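PDB 6TME: pollen-specific leucine-rich repeat extensin-like protein 1 from Arabidopsis thaliana, which probably acts in the pollen cell wall as an extensin-like glycoprotein whose leucine-rich repeat domain binds another protein chain, probably to help control wall growth. Local coordinates for residues Tyr143-Ser148 / Leu161-Leu166; Lys167-Arg172 / Lys187-Ile192; Lys45-Ala50 / Pro72-Tyr77; Leu51-Lys56 / Pro109-Leu114. One frame throughout, in Å; residues are numbered along the deposited sequence.

Contact 1 (Tyr143-Ser148 / Leu161-Leu166); sequences YEFDVS and LSWPSL. With SO4 (sulfate ion), chain I.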
# COMPACT_ATOMS: atom_id res chain seq x y z
N TYR A 143 4.10 -7.28 -14.23
CA TYR A 143 4.77 -7.62 -12.99
C TYR A 143 4.64 -6.52 -11.95
O TYR A 143 4.38 -6.82 -10.78
CB TYR A 143 6.25 -7.90 -13.30
CG TYR A 143 7.16 -8.32 -12.16
CD1 TYR A 143 7.39 -9.67 -11.88
CD2 TYR A 143 7.87 -7.38 -11.43
CE1 TYR A 143 8.25 -10.06 -10.87
CE2 TYR A 143 8.72 -7.76 -10.42
CZ TYR A 143 8.91 -9.10 -10.15
OH TYR A 143 9.79 -9.46 -9.15
N GLU A 144 4.78 -5.26 -12.36
CA GLU A 144 4.68 -4.09 -11.48
C GLU A 144 3.88 -3.02 -12.19
O GLU A 144 4.31 -2.48 -13.21
CB GLU A 144 6.05 -3.53 -11.05
CG GLU A 144 7.11 -3.43 -12.11
CD GLU A 144 8.49 -3.07 -11.55
OE1 GLU A 144 8.69 -1.92 -11.08
OE2 GLU A 144 9.36 -3.96 -11.56
N PHE A 145 2.74 -2.67 -11.60
CA PHE A 145 1.77 -1.76 -12.17
C PHE A 145 1.54 -0.66 -11.15
O PHE A 145 1.04 -0.93 -10.06
CB PHE A 145 0.47 -2.49 -12.48
CG PHE A 145 -0.44 -1.76 -13.39
CD1 PHE A 145 -0.17 -1.69 -14.76
CD2 PHE A 145 -1.61 -1.17 -12.89
CE1 PHE A 145 -1.04 -1.01 -15.62
CE2 PHE A 145 -2.48 -0.49 -13.74
CZ PHE A 145 -2.20 -0.40 -15.10
N ASP A 146 1.92 0.56 -11.50
CA ASP A 146 1.88 1.66 -10.55
C ASP A 146 1.13 2.78 -11.25
O ASP A 146 1.70 3.48 -12.10
CB ASP A 146 3.28 2.09 -10.12
CG ASP A 146 3.27 3.26 -9.12
OD1 ASP A 146 2.18 3.62 -8.61
OD2 ASP A 146 4.36 3.82 -8.86
N VAL A 147 -0.15 2.93 -10.92
CA VAL A 147 -0.95 4.06 -11.36
C VAL A 147 -1.24 5.02 -10.20
O VAL A 147 -2.20 5.78 -10.26
CB VAL A 147 -2.23 3.60 -12.08
CG1 VAL A 147 -1.86 2.89 -13.43
CG2 VAL A 147 -3.06 2.67 -11.19
N SER A 148 -0.40 5.02 -9.17
CA SER A 148 -0.66 5.85 -8.00
C SER A 148 -0.69 7.34 -8.36
O SER A 148 0.05 7.81 -9.23
CB SER A 148 0.40 5.60 -6.93
OG SER A 148 1.70 5.91 -7.40
N LEU A 161 -6.44 -8.52 -12.04
CA LEU A 161 -6.57 -9.90 -11.59
C LEU A 161 -6.17 -10.89 -12.68
O LEU A 161 -5.93 -12.06 -12.39
CB LEU A 161 -7.99 -10.18 -11.14
CG LEU A 161 -8.49 -9.34 -9.96
CD1 LEU A 161 -10.00 -9.45 -9.80
CD2 LEU A 161 -7.78 -9.73 -8.67
N SER A 162 -6.09 -10.43 -13.93
CA SER A 162 -5.81 -11.33 -15.04
C SER A 162 -4.32 -11.54 -15.28
O SER A 162 -3.97 -12.34 -16.15
CB SER A 162 -6.47 -10.80 -16.31
OG SER A 162 -5.72 -9.72 -16.83
N TRP A 163 -3.44 -10.87 -14.54
CA TRP A 163 -2.02 -10.92 -14.84
C TRP A 163 -1.38 -12.04 -14.02
O TRP A 163 -1.35 -11.94 -12.80
CB TRP A 163 -1.36 -9.59 -14.53
CG TRP A 163 -1.80 -8.49 -15.45
CD1 TRP A 163 -2.08 -8.60 -16.77
CD2 TRP A 163 -2.03 -7.12 -15.11
NE1 TRP A 163 -2.45 -7.38 -17.29
CE2 TRP A 163 -2.43 -6.45 -16.29
CE3 TRP A 163 -1.92 -6.38 -13.92
CZ2 TRP A 163 -2.73 -5.09 -16.32
CZ3 TRP A 163 -2.23 -5.03 -13.95
CH2 TRP A 163 -2.62 -4.39 -15.15
N PRO A 164 -0.86 -13.10 -14.65
CA PRO A 164 -0.31 -14.24 -13.87
C PRO A 164 1.04 -13.99 -13.22
O PRO A 164 1.49 -14.81 -12.41
CB PRO A 164 -0.21 -15.36 -14.91
CG PRO A 164 -0.02 -14.60 -16.26
CD PRO A 164 -0.86 -13.35 -16.10
N SER A 165 1.73 -12.90 -13.54
CA SER A 165 3.05 -12.63 -12.99
C SER A 165 3.04 -11.39 -12.12
O SER A 165 4.11 -10.87 -11.78
CB SER A 165 4.06 -12.48 -14.14
OG SER A 165 4.52 -13.75 -14.59
N LEU A 166 1.87 -10.89 -11.77
CA LEU A 166 1.76 -9.63 -11.07
C LEU A 166 2.29 -9.72 -9.63
O LEU A 166 1.91 -10.61 -8.85
CB LEU A 166 0.31 -9.18 -11.07
CG LEU A 166 0.06 -7.89 -10.28
CD1 LEU A 166 0.82 -6.76 -10.90
CD2 LEU A 166 -1.42 -7.56 -10.21
S SO4 I . 10.34 -12.78 -8.27
O1 SO4 I . 10.62 -11.72 -7.31
O2 SO4 I . 10.78 -12.38 -9.61
O3 SO4 I . 11.06 -13.99 -7.87
O4 SO4 I . 8.91 -13.05 -8.29
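Aromatic packing joins Phe145 and Trp163. Phe145 CG is anti to the backbone N (chi1 -164°), and the outer corner of the indole, Trp163 CH2, stands 3.6 Å above the ring plane of Phe145, over its centre; Trp163 CZ3 lies 3.8 Å from Phe145 CG. The ring centroids are 4.8 Å apart with planes at 51°, an edge-to-face pair in which the indole gives the edge; Leu166 CD2 meets the rim of the same indole in its plane. Trp163 NE1 is hydrogen-bonded to Leu136 O. An alanine in place of Phe145 would probably leave Trp163 CH2 without the face it rests on and open a gap beneath strand 144-146. This is the interior of a leucine-rich repeat solenoid: 144-146 is one rung of its parallel strands, and the type I turn Trp163-Leu166 returns the chain toward the next rung, 168-170. Contacts of carbon with oxygen link the residue just before strand 144-146 to the turn. Tyr143 CA donates a C-H to Ser165 O, 3.5 Å away, while Leu166 CD1 sits 3.6 Å from Tyr143 O. Among polar bonds, Tyr143 OH gives one of 3.0 Å to O1 of a sulfate. Asp146 OD1 takes Ser148 OG at 2.6 Å on its syn lone pair; Ser148 N meets it on the anti side, tilted out of the carboxylate plane, and this second bond makes the Asx turn. Glu144 and Asp146 both hydrogen-bond the chain of another protein.

Contact 2 (Lys167-Arg172 / Lys187-Ile192); sequences KFLDIR and KDLDAI. With SO4 (sulfate ion), chain I.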
# COMPACT_ATOMS: atom_id res chain seq x y z
N LYS A 167 3.17 -8.80 -9.28
CA LYS A 167 3.85 -8.77 -8.00
C LYS A 167 3.63 -7.47 -7.23
O LYS A 167 3.63 -7.49 -6.00
CB LYS A 167 5.36 -8.98 -8.20
CG LYS A 167 6.14 -8.89 -6.89
CD LYS A 167 7.55 -9.38 -7.01
CE LYS A 167 8.06 -9.87 -5.67
NZ LYS A 167 9.52 -10.11 -5.71
N PHE A 168 3.44 -6.36 -7.92
CA PHE A 168 3.38 -5.03 -7.32
C PHE A 168 2.21 -4.33 -7.96
O PHE A 168 2.18 -4.14 -9.19
CB PHE A 168 4.68 -4.27 -7.57
CG PHE A 168 4.76 -2.91 -6.91
CD1 PHE A 168 4.09 -1.81 -7.43
CD2 PHE A 168 5.56 -2.73 -5.79
CE1 PHE A 168 4.21 -0.57 -6.82
CE2 PHE A 168 5.69 -1.52 -5.20
CZ PHE A 168 5.02 -0.44 -5.71
N LEU A 169 1.23 -3.96 -7.14
CA LEU A 169 0.03 -3.26 -7.58
C LEU A 169 -0.10 -2.02 -6.72
O LEU A 169 -0.33 -2.13 -5.51
CB LEU A 169 -1.19 -4.15 -7.46
CG LEU A 169 -2.53 -3.58 -7.93
CD1 LEU A 169 -2.43 -3.01 -9.32
CD2 LEU A 169 -3.62 -4.66 -7.89
N ASP A 170 0.05 -0.84 -7.33
CA ASP A 170 -0.17 0.44 -6.65
C ASP A 170 -1.28 1.24 -7.35
O ASP A 170 -1.06 1.78 -8.43
CB ASP A 170 1.12 1.25 -6.58
CG ASP A 170 1.03 2.39 -5.56
OD1 ASP A 170 -0.11 2.82 -5.27
OD2 ASP A 170 2.08 2.86 -5.06
N ILE A 171 -2.45 1.34 -6.71
CA ILE A 171 -3.54 2.17 -7.20
C ILE A 171 -3.89 3.29 -6.23
O ILE A 171 -4.93 3.94 -6.38
CB ILE A 171 -4.78 1.32 -7.53
CG1 ILE A 171 -5.33 0.68 -6.24
CG2 ILE A 171 -4.44 0.24 -8.59
CD1 ILE A 171 -6.65 -0.04 -6.43
N ARG A 172 -3.04 3.53 -5.24
CA ARG A 172 -3.30 4.51 -4.20
C ARG A 172 -3.46 5.91 -4.80
O ARG A 172 -2.93 6.22 -5.87
CB ARG A 172 -2.16 4.48 -3.15
CG ARG A 172 -0.87 5.18 -3.61
CD ARG A 172 0.41 4.83 -2.84
NE ARG A 172 1.53 5.20 -3.71
CZ ARG A 172 2.23 6.33 -3.63
NH1 ARG A 172 2.02 7.23 -2.67
NH2 ARG A 172 3.17 6.56 -4.54
N LYS A 187 -4.02 -13.63 -5.54
CA LYS A 187 -2.81 -13.43 -6.34
C LYS A 187 -1.58 -13.45 -5.43
O LYS A 187 -1.67 -13.14 -4.23
CB LYS A 187 -2.86 -12.10 -7.09
CG LYS A 187 -4.17 -11.78 -7.80
CD LYS A 187 -4.25 -12.49 -9.12
CE LYS A 187 -3.30 -11.89 -10.15
NZ LYS A 187 -2.93 -12.91 -11.16
N ASP A 188 -0.42 -13.80 -5.98
CA ASP A 188 0.80 -13.76 -5.17
C ASP A 188 1.48 -12.39 -5.25
O ASP A 188 2.62 -12.23 -5.66
CB ASP A 188 1.72 -14.93 -5.51
CG ASP A 188 2.35 -14.84 -6.91
OD1 ASP A 188 3.03 -15.82 -7.28
OD2 ASP A 188 2.19 -13.83 -7.63
N LEU A 189 0.74 -11.37 -4.85
CA LEU A 189 1.28 -10.03 -4.78
C LEU A 189 2.25 -9.92 -3.61
O LEU A 189 2.05 -10.51 -2.54
CB LEU A 189 0.15 -9.00 -4.63
CG LEU A 189 -0.62 -8.75 -5.93
CD1 LEU A 189 -1.94 -8.09 -5.63
CD2 LEU A 189 0.20 -7.85 -6.81
N ASP A 190 3.34 -9.19 -3.83
CA ASP A 190 4.23 -8.81 -2.74
C ASP A 190 3.80 -7.51 -2.09
O ASP A 190 4.07 -7.28 -0.92
CB ASP A 190 5.67 -8.69 -3.26
CG ASP A 190 6.61 -7.96 -2.29
OD1 ASP A 190 6.87 -8.49 -1.18
OD2 ASP A 190 7.08 -6.86 -2.64
N ALA A 191 3.10 -6.65 -2.83
CA ALA A 191 2.79 -5.31 -2.36
C ALA A 191 1.46 -4.88 -2.94
O ALA A 191 1.25 -4.97 -4.15
CB ALA A 191 3.89 -4.31 -2.75
N ILE A 192 0.56 -4.42 -2.07
CA ILE A 192 -0.79 -3.99 -2.43
C ILE A 192 -1.01 -2.63 -1.77
O ILE A 192 -1.14 -2.55 -0.54
CB ILE A 192 -1.86 -5.01 -1.99
CG1 ILE A 192 -1.46 -6.43 -2.38
CG2 ILE A 192 -3.24 -4.67 -2.57
CD1 ILE A 192 -2.27 -7.52 -1.70
S SO4 I . 10.34 -12.78 -8.27
O1 SO4 I . 10.62 -11.72 -7.31
O2 SO4 I . 10.78 -12.38 -9.61
O3 SO4 I . 11.06 -13.99 -7.87
O4 SO4 I . 8.91 -13.05 -8.29
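Lys167 and Asp190 cross obliquely, the aliphatic part of the lysine passing over the aspartate stem with Lys167 CE 3.6 Å from Asp190 CB. The lysine chain is extended beyond CG, which carries its amine past the carboxylate to a sulfate rather than into a salt bridge. On the same side of the paired strands, the Phe168 ring comes obliquely to the methyl of Ala191, CD2 to CB 3.8 Å, and it also meets Phe193. Leu169 and Ile192 project from the other side, where Leu189 CD2 lies 4.0 Å from Leu169 CB. The backbones pair in parallel, as successive strands of a leucine-rich repeat coil do. Lys167 O accepts Asp190 N at 2.8 Å, plus a weak bond from Ala191 N. Leu169 N returns a nearly straight bond to Ala191 O (3.2 Å, 169°). Further along, Arg172 NE forms a salt bridge of 2.8 Å with Asp170 OD2 while Arg172 N hydrogen-bonds Asp170 OD1, holding the guanidinium against the strand. Asp190 OD1 is hydrogen-bonded to Ser213 OG, and Asp190 OD2, Lys167 NZ and Arg172 NH1 hydrogen-bond the other protein chain, consistent with a charged, partner-binding surface over an apolar interior.

Contact 3 (Lys45-Ala50 / Pro72-Tyr77); sequences KRAYIA and PDVCSY. With SO4 (sulfate ion), chain P.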
# COMPACT_ATOMS: atom_id res chain seq x y z
N LYS A 45 6.22 -2.25 -34.66
CA LYS A 45 5.10 -1.53 -35.25
C LYS A 45 3.89 -1.54 -34.33
O LYS A 45 3.22 -0.51 -34.15
CB LYS A 45 4.77 -2.15 -36.61
CG LYS A 45 3.53 -1.59 -37.26
CD LYS A 45 3.34 -2.10 -38.68
CE LYS A 45 2.14 -1.39 -39.33
NZ LYS A 45 1.61 -2.09 -40.53
N ARG A 46 3.59 -2.68 -33.73
CA ARG A 46 2.53 -2.76 -32.74
C ARG A 46 2.79 -1.81 -31.57
O ARG A 46 1.86 -1.15 -31.08
CB ARG A 46 2.39 -4.20 -32.27
CG ARG A 46 1.48 -5.02 -33.17
CD ARG A 46 1.71 -6.49 -32.97
NE ARG A 46 1.63 -6.85 -31.56
CZ ARG A 46 2.47 -7.70 -30.97
NH1 ARG A 46 3.44 -8.27 -31.69
NH2 ARG A 46 2.34 -7.98 -29.68
N ALA A 47 4.04 -1.67 -31.15
CA ALA A 47 4.34 -0.70 -30.10
C ALA A 47 4.17 0.72 -30.61
O ALA A 47 3.67 1.59 -29.88
CB ALA A 47 5.75 -0.89 -29.54
N TYR A 48 4.57 0.97 -31.86
CA TYR A 48 4.46 2.30 -32.45
C TYR A 48 3.00 2.75 -32.48
O TYR A 48 2.69 3.89 -32.10
CB TYR A 48 5.04 2.30 -33.87
CG TYR A 48 4.80 3.60 -34.61
CD1 TYR A 48 5.56 4.73 -34.33
CD2 TYR A 48 3.78 3.72 -35.57
CE1 TYR A 48 5.35 5.92 -34.98
CE2 TYR A 48 3.56 4.92 -36.23
CZ TYR A 48 4.35 6.02 -35.93
OH TYR A 48 4.15 7.23 -36.54
N ILE A 49 2.11 1.88 -32.95
CA ILE A 49 0.69 2.22 -33.01
C ILE A 49 0.14 2.50 -31.61
O ILE A 49 -0.56 3.51 -31.38
CB ILE A 49 -0.07 1.08 -33.71
CG1 ILE A 49 0.32 1.02 -35.20
CG2 ILE A 49 -1.60 1.22 -33.52
CD1 ILE A 49 -0.02 -0.34 -35.90
N ALA A 50 0.45 1.63 -30.65
CA ALA A 50 0.06 1.84 -29.25
C ALA A 50 0.49 3.21 -28.75
O ALA A 50 -0.32 3.96 -28.17
CB ALA A 50 0.67 0.75 -28.37
N PRO A 72 9.32 5.67 -36.23
CA PRO A 72 9.17 4.27 -35.83
C PRO A 72 10.24 3.74 -34.87
O PRO A 72 10.18 2.56 -34.50
CB PRO A 72 9.25 3.54 -37.18
CG PRO A 72 10.23 4.38 -37.95
CD PRO A 72 9.95 5.81 -37.55
N ASP A 73 11.22 4.55 -34.47
CA ASP A 73 12.18 4.14 -33.44
C ASP A 73 11.59 4.35 -32.03
O ASP A 73 11.97 5.24 -31.27
CB ASP A 73 13.47 4.92 -33.61
CG ASP A 73 14.57 4.39 -32.71
OD1 ASP A 73 14.40 3.27 -32.17
OD2 ASP A 73 15.58 5.11 -32.52
N VAL A 74 10.65 3.46 -31.67
CA VAL A 74 9.95 3.59 -30.39
C VAL A 74 10.92 3.55 -29.20
O VAL A 74 10.69 4.21 -28.17
CB VAL A 74 8.85 2.52 -30.25
CG1 VAL A 74 7.69 2.84 -31.14
CG2 VAL A 74 9.40 1.13 -30.57
N CYS A 75 12.01 2.79 -29.32
CA CYS A 75 12.95 2.62 -28.22
C CYS A 75 13.62 3.92 -27.81
O CYS A 75 14.12 4.01 -26.68
CB CYS A 75 14.00 1.57 -28.61
SG CYS A 75 13.28 -0.07 -28.82
N SER A 76 13.63 4.91 -28.68
CA SER A 76 14.19 6.20 -28.34
C SER A 76 13.16 7.17 -27.76
O SER A 76 13.55 8.27 -27.33
CB SER A 76 14.85 6.81 -29.59
OG SER A 76 13.90 6.90 -30.63
N TYR A 77 11.87 6.81 -27.76
CA TYR A 77 10.85 7.62 -27.09
C TYR A 77 11.16 7.79 -25.60
O TYR A 77 11.53 6.84 -24.91
CB TYR A 77 9.47 6.98 -27.21
CG TYR A 77 8.83 7.01 -28.56
CD1 TYR A 77 9.56 7.31 -29.71
CD2 TYR A 77 7.48 6.75 -28.69
CE1 TYR A 77 8.95 7.34 -30.96
CE2 TYR A 77 6.86 6.78 -29.91
CZ TYR A 77 7.60 7.08 -31.05
OH TYR A 77 6.96 7.11 -32.28
S SO4 P . 1.96 -5.60 -40.46
O1 SO4 P . 1.10 -4.42 -40.44
O2 SO4 P . 3.26 -5.26 -41.04
O3 SO4 P . 1.33 -6.64 -41.27
O4 SO4 P . 2.16 -6.08 -39.10
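Tyr77 OH is held by Gly71 O and by Gln52 NE2, and in that position it rests at the edge of the Tyr48 ring, near the ring plane and 3.4 Å from Tyr48 CE1. The two tyrosines thus meet through oxygen and ring rim, with no hydrogen bond between them. Val74 fills the adjoining space: its CG1, anti to the carbonyl carbon (chi1 -73°), presses on the helix backbone 3.5 Å from Tyr48 CA and lies 3.8 Å from Tyr48 CB. Its second methyl, CG2, faces the small side chain of Ala47, 4.3 Å from CB. Pro72 CA approaches the Tyr48 ring obliquely, 3.9 Å from CD1. The loop braces itself as well. Asp73 O accepts both Ser76 N and Ser76 OG, the latter at 2.6 Å in the carbonyl plane, and Val74 CA stands 3.8 Å above the Tyr77 ring plane, toward its rim. Such a helix and disulfide-bearing loop form the N-terminal cap common in plant leucine-rich repeat proteins; here Cys75 is disulfide-bonded to Cys82. Helix, loop and strand meet at one point: Ala47 and Val74 both touch Val94 of strand 92-98, and Val74 also packs on Leu44 and Leu51 of the helix.

Contact 4 (Leu51-Lys56 / Pro109-Leu114); sequences LQAWKK and PPELGL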
# COMPACT_ATOMS: atom_id res chain seq x y z
N LEU A 51 1.76 3.57 -28.96
CA LEU A 51 2.26 4.79 -28.35
C LEU A 51 1.71 6.02 -29.06
O LEU A 51 1.47 7.05 -28.42
CB LEU A 51 3.78 4.81 -28.33
CG LEU A 51 4.41 3.75 -27.43
CD1 LEU A 51 5.90 3.57 -27.78
CD2 LEU A 51 4.20 4.07 -25.94
N GLN A 52 1.52 5.94 -30.38
CA GLN A 52 0.92 7.06 -31.10
C GLN A 52 -0.56 7.22 -30.74
O GLN A 52 -1.06 8.35 -30.67
CB GLN A 52 1.08 6.91 -32.62
CG GLN A 52 2.51 7.15 -33.16
CD GLN A 52 3.05 8.53 -32.78
OE1 GLN A 52 2.31 9.50 -32.81
NE2 GLN A 52 4.33 8.60 -32.43
N ALA A 53 -1.28 6.11 -30.53
CA ALA A 53 -2.66 6.24 -30.05
C ALA A 53 -2.69 6.88 -28.67
O ALA A 53 -3.60 7.67 -28.37
CB ALA A 53 -3.36 4.88 -30.03
N TRP A 54 -1.69 6.61 -27.83
CA TRP A 54 -1.65 7.19 -26.49
C TRP A 54 -1.35 8.69 -26.55
O TRP A 54 -2.04 9.49 -25.90
CB TRP A 54 -0.61 6.46 -25.64
CG TRP A 54 -0.82 6.59 -24.16
CD1 TRP A 54 -1.90 7.16 -23.52
CD2 TRP A 54 0.07 6.15 -23.12
NE1 TRP A 54 -1.72 7.10 -22.16
CE2 TRP A 54 -0.53 6.48 -21.89
CE3 TRP A 54 1.32 5.52 -23.12
CZ2 TRP A 54 0.08 6.20 -20.66
CZ3 TRP A 54 1.93 5.23 -21.90
CH2 TRP A 54 1.30 5.57 -20.68
N LYS A 55 -0.36 9.08 -27.35
CA LYS A 55 -0.01 10.48 -27.53
C LYS A 55 -1.18 11.30 -28.07
O LYS A 55 -1.36 12.47 -27.70
CB LYS A 55 1.20 10.60 -28.45
CG LYS A 55 1.68 12.02 -28.73
CD LYS A 55 2.79 12.01 -29.78
CE LYS A 55 3.51 13.36 -29.90
NZ LYS A 55 4.50 13.32 -31.04
N LYS A 56 -2.00 10.73 -28.96
CA LYS A 56 -3.21 11.43 -29.39
C LYS A 56 -4.12 11.75 -28.21
O LYS A 56 -4.78 12.80 -28.21
CB LYS A 56 -3.99 10.61 -30.41
CG LYS A 56 -3.40 10.60 -31.81
CD LYS A 56 -4.37 9.90 -32.76
CE LYS A 56 -3.87 9.89 -34.21
NZ LYS A 56 -4.91 9.29 -35.11
N PRO A 109 -5.77 4.53 -23.65
CA PRO A 109 -6.66 4.00 -24.68
C PRO A 109 -6.54 2.50 -24.80
O PRO A 109 -5.53 1.91 -24.40
CB PRO A 109 -6.18 4.72 -25.96
CG PRO A 109 -4.73 5.00 -25.71
CD PRO A 109 -4.60 5.22 -24.21
N PRO A 110 -7.57 1.84 -25.35
CA PRO A 110 -7.51 0.38 -25.56
C PRO A 110 -6.28 -0.08 -26.29
O PRO A 110 -5.81 -1.19 -26.06
CB PRO A 110 -8.76 0.09 -26.39
CG PRO A 110 -9.67 1.22 -26.10
CD PRO A 110 -8.81 2.42 -25.91
N GLU A 111 -5.74 0.77 -27.18
CA GLU A 111 -4.62 0.36 -28.03
C GLU A 111 -3.38 0.02 -27.21
O GLU A 111 -2.51 -0.72 -27.71
CB GLU A 111 -4.31 1.45 -29.06
CG GLU A 111 -5.29 1.55 -30.21
CD GLU A 111 -6.64 2.19 -29.82
OE1 GLU A 111 -6.79 2.69 -28.68
OE2 GLU A 111 -7.56 2.17 -30.68
N LEU A 112 -3.27 0.52 -25.98
CA LEU A 112 -2.15 0.13 -25.13
C LEU A 112 -2.11 -1.38 -24.93
O LEU A 112 -1.04 -1.93 -24.60
CB LEU A 112 -2.22 0.85 -23.78
CG LEU A 112 -2.05 2.37 -23.90
CD1 LEU A 112 -2.11 3.09 -22.57
CD2 LEU A 112 -0.76 2.71 -24.64
N GLY A 113 -3.23 -2.07 -25.17
CA GLY A 113 -3.23 -3.53 -25.15
C GLY A 113 -2.30 -4.17 -26.16
O GLY A 113 -2.07 -5.39 -26.10
N LEU A 114 -1.75 -3.38 -27.10
CA LEU A 114 -0.80 -3.91 -28.05
C LEU A 114 0.60 -4.04 -27.47
O LEU A 114 1.44 -4.71 -28.08
CB LEU A 114 -0.78 -3.02 -29.31
CG LEU A 114 -2.03 -3.09 -30.20
CD1 LEU A 114 -2.05 -1.94 -31.17
CD2 LEU A 114 -2.21 -4.42 -30.93
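Trp54 CG stands anti to the backbone N (chi1 -158°) and Leu112 CG anti to the carbonyl carbon (chi1 -65°); from there the indole and the leucine methyls meet. Leu112 CD1 sits over the five-membered ring, 3.8 Å from its centroid and 11° off the normal, a CH-pi contact. Leu112 CD2 spreads toward the larger ring, 3.8 Å from Trp54 CE3. Pro109 crosses Trp54 at about a right angle and brings its CD to 3.4 Å from Trp54 CD1, a tight apolar touch. Beside this, Ala53 CB meets Glu111 CB at 3.7 Å, and Pro109 CG lies 3.9 Å from Ala53 O. An alanine in place of Trp54 would probably leave Leu112 CD1 and Pro109 CD without the ring they pack on and open a gap between the cap helix and the 3-10 segment 110-114. No hydrogen bond spans the two segments; Trp54 NE1 makes a weak one to Tyr107 O. Helix 43-56 is thereby joined to the first coils of the solenoid, the indole reaching Ile97 of strand 92-98 and Phe128 of strand 127-130, with Phe58 edge-to-face beside it.

Overall arrangement
Contacts 3 and 4 share helix 43-56 and belong to the N-terminal cap, their centres about 10 Å apart; Tyr77 OH of contact 3 meets Gln52 NE2 of contact 4 at 3.0 Å. Contacts 1 and 2 lie further along the solenoid with centres about 7 Å apart, on neighbouring strands 144-146 and 168-170. There Tyr143 O and Lys167 N are 2.8 Å apart, and one sulfate, probably from the crystallisation liquor, bridges Tyr143 OH and Lys167 NZ. The two pairs do not touch: nearest atoms of contacts 1 and 4 are about 8 Å apart. Contacts 1 and 2 also border the bound chain of the other protein, whereas that chain does not touch contacts 3 and 4.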